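Local structure of cellulase (Uncultured bacterium, 3WX5) at residues 121-126 with 139-144. The protein is a family 12 glycoside hydrolase, an endoglucanase that hydrolyses internal beta-1,4-glucosidic bonds of cellulose. Residues are numbered along the deposited sequence; the frame is centred on the assembly and turned at random.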
loop_
_atom_site.group_PDB
_atom_site.type_symbol
_atom_site.label_atom_id
_atom_site.label_comp_id
_atom_site.label_asym_id
_atom_site.label_seq_id
_atom_site.Cartn_x
_atom_site.Cartn_y
_atom_site.Cartn_z
ATOM N N ALA A 121 3.909 4.364 1.615
ATOM C CA ALA A 121 3.522 3.249 2.471
ATOM C C ALA A 121 2.971 2.080 1.673
ATOM O O ALA A 121 2.193 2.271 0.737
ATOM C CB ALA A 121 2.511 3.695 3.531
ATOM N N TYR A 122 3.378 0.872 2.054
ATOM C CA TYR A 122 2.703 -0.346 1.575
ATOM C C TYR A 122 1.331 -0.421 2.272
ATOM O O TYR A 122 1.167 0.086 3.383
ATOM C CB TYR A 122 3.534 -1.559 1.977
ATOM C CG TYR A 122 4.680 -1.846 1.036
ATOM C CD1 TYR A 122 5.897 -1.170 1.148
ATOM C CD2 TYR A 122 4.519 -2.732 -0.009
ATOM C CE1 TYR A 122 6.939 -1.445 0.280
ATOM C CE2 TYR A 122 5.555 -3.027 -0.863
ATOM C CZ TYR A 122 6.750 -2.353 -0.738
ATOM O OH TYR A 122 7.799 -2.629 -1.598
ATOM N N ASP A 123 0.400 -1.138 1.659
ATOM C CA ASP A 123 -0.946 -1.345 2.203
ATOM C C ASP A 123 -1.321 -2.758 1.762
ATOM O O ASP A 123 -1.359 -3.025 0.560
ATOM C CB ASP A 123 -1.899 -0.292 1.564
ATOM C CG ASP A 123 -3.144 -0.053 2.395
ATOM O OD1 ASP A 123 -3.104 -0.438 3.562
ATOM O OD2 ASP A 123 -4.132 0.569 1.917
ATOM N N LEU A 124 -1.421 -3.697 2.711
ATOM C CA LEU A 124 -1.802 -5.071 2.361
ATOM C C LEU A 124 -3.165 -5.369 2.972
ATOM O O LEU A 124 -3.413 -5.040 4.138
ATOM C CB LEU A 124 -0.777 -6.071 2.934
ATOM C CG LEU A 124 0.564 -6.231 2.200
ATOM C CD1 LEU A 124 1.378 -4.961 2.256
ATOM C CD2 LEU A 124 1.363 -7.383 2.836
ATOM N N TRP A 125 -3.987 -6.139 2.249
ATOM C CA TRP A 125 -5.384 -6.296 2.633
ATOM C C TRP A 125 -5.646 -7.790 2.838
ATOM O O TRP A 125 -5.250 -8.615 2.009
ATOM C CB TRP A 125 -6.331 -5.737 1.542
ATOM C CG TRP A 125 -6.447 -4.241 1.546
ATOM C CD1 TRP A 125 -5.910 -3.364 0.638
ATOM C CD2 TRP A 125 -7.121 -3.440 2.526
ATOM N NE1 TRP A 125 -6.244 -2.075 0.983
ATOM C CE2 TRP A 125 -6.930 -2.089 2.167
ATOM C CE3 TRP A 125 -7.885 -3.737 3.659
ATOM C CZ2 TRP A 125 -7.541 -1.032 2.866
ATOM C CZ3 TRP A 125 -8.446 -2.681 4.387
ATOM C CH2 TRP A 125 -8.198 -1.340 4.027
ATOM N N PHE A 126 -6.329 -8.101 3.932
ATOM C CA PHE A 126 -6.641 -9.480 4.327
ATOM C C PHE A 126 -8.123 -9.626 4.672
ATOM O O PHE A 126 -8.743 -8.714 5.220
ATOM C CB PHE A 126 -5.847 -9.855 5.582
ATOM C CG PHE A 126 -4.365 -9.622 5.455
ATOM C CD1 PHE A 126 -3.832 -8.344 5.610
ATOM C CD2 PHE A 126 -3.495 -10.691 5.285
ATOM C CE1 PHE A 126 -2.452 -8.127 5.451
ATOM C CE2 PHE A 126 -2.118 -10.489 5.239
ATOM C CZ PHE A 126 -1.599 -9.200 5.365
ATOM N N GLY A 139 -11.677 -8.449 8.390
ATOM C CA GLY A 139 -10.273 -8.797 8.134
ATOM C C GLY A 139 -9.303 -7.765 8.670
ATOM O O GLY A 139 -9.380 -7.414 9.835
ATOM N N ALA A 140 -8.277 -7.435 7.879
ATOM C CA ALA A 140 -7.199 -6.577 8.390
ATOM C C ALA A 140 -6.553 -5.801 7.253
ATOM O O ALA A 140 -6.661 -6.160 6.070
ATOM C CB ALA A 140 -6.128 -7.404 9.123
ATOM N N GLU A 141 -5.901 -4.711 7.639
ATOM C CA GLU A 141 -5.104 -3.917 6.743
ATOM C C GLU A 141 -3.762 -3.767 7.435
ATOM O O GLU A 141 -3.703 -3.371 8.614
ATOM C CB GLU A 141 -5.734 -2.524 6.567
ATOM C CG GLU A 141 -4.845 -1.529 5.800
ATOM C CD GLU A 141 -5.453 -0.127 5.734
ATOM O OE1 GLU A 141 -6.454 0.153 6.434
ATOM O OE2 GLU A 141 -4.941 0.698 4.954
ATOM N N LEU A 142 -2.698 -4.081 6.700
ATOM C CA LEU A 142 -1.349 -3.959 7.233
ATOM C C LEU A 142 -0.572 -2.953 6.401
ATOM O O LEU A 142 -0.411 -3.118 5.192
ATOM C CB LEU A 142 -0.651 -5.322 7.255
ATOM C CG LEU A 142 0.705 -5.414 7.961
ATOM C CD1 LEU A 142 1.038 -6.890 8.344
ATOM C CD2 LEU A 142 1.806 -4.831 7.092
ATOM N N MET A 143 -0.184 -1.858 7.035
ATOM C CA MET A 143 0.575 -0.819 6.358
ATOM C C MET A 143 2.047 -0.861 6.787
ATOM O O MET A 143 2.360 -1.163 7.941
ATOM C CB MET A 143 0.015 0.574 6.680
ATOM C CG MET A 143 -1.473 0.770 6.402
ATOM S SD MET A 143 -1.841 2.536 6.071
ATOM C CE MET A 143 -1.239 2.767 4.372
ATOM N N ILE A 144 2.912 -0.375 5.901
ATOM C CA ILE A 144 4.334 -0.248 6.214
ATOM C C ILE A 144 4.765 1.109 5.718
ATOM O O ILE A 144 4.821 1.325 4.505
ATOM C CB ILE A 144 5.173 -1.310 5.511
ATOM C CG1 ILE A 144 4.704 -2.707 5.946
ATOM C CG2 ILE A 144 6.658 -1.127 5.900
ATOM C CD1 ILE A 144 5.291 -3.865 5.130
#
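Glu-141 lies alongside the indole of Trp-125 and meets Asp-123 with its carboxylate. Glu-141 CB stands over the six-membered ring of Trp-125, 3.8 Å from its centroid and 26° off the ring normal, which meets the geometry of a CH-pi contact. With CG anti to the backbone N (chi1 171°) and an extended chain beyond it, the glutamate runs the same way as the indole, its carboxylate plane tilted 23° from the ring. OE2 of Glu-141 comes within 2.6 Å of Asp-123 OD1, the two carboxylates meeting obliquely. Met-143 flanks the aspartate, its CG 3.5 Å from Asp-123 OD1, and its CE also approaches Ala-121 CB.

Six backbone hydrogen bonds join residues 121-126 to 140-144 as antiparallel strands, Leu-124 and Leu-142 forming an antiparallel hydrogen-bonded pair in which Leu-142 N reaches Leu-124 O at 2.8 Å. These neighbours belong to the larger sheet of the family 12 beta-jelly-roll sandwich. The acid pair and Trp-125 occupy one face; in this family the concave face bears two catalytic carboxylates in the cellulose-binding cleft, and the place of Glu-141 on this face is consistent with its being one of them. Tyr-122, Leu-124, Phe-126, Leu-142 and Ile-144 line the other face, where Phe-126 CE1 packs 3.8 Å from Leu-142 CB and helix 197-206 covers part of the layer.

Farther out, Trp-178 NE1 hydrogen-bonds Glu-141 OE1, while Tyr-136 stacks on Trp-125 and Trp-85 meets it edge-to-face. An alanine in place of Trp-125 would probably leave Glu-141 without the ring under its CB and freer to shift against Asp-123. On the opposite face, Tyr-122 OH is hydrogen-bonded to Ser-106 OG of strand 101-111, which ties this sheet to the other layer of the sandwich.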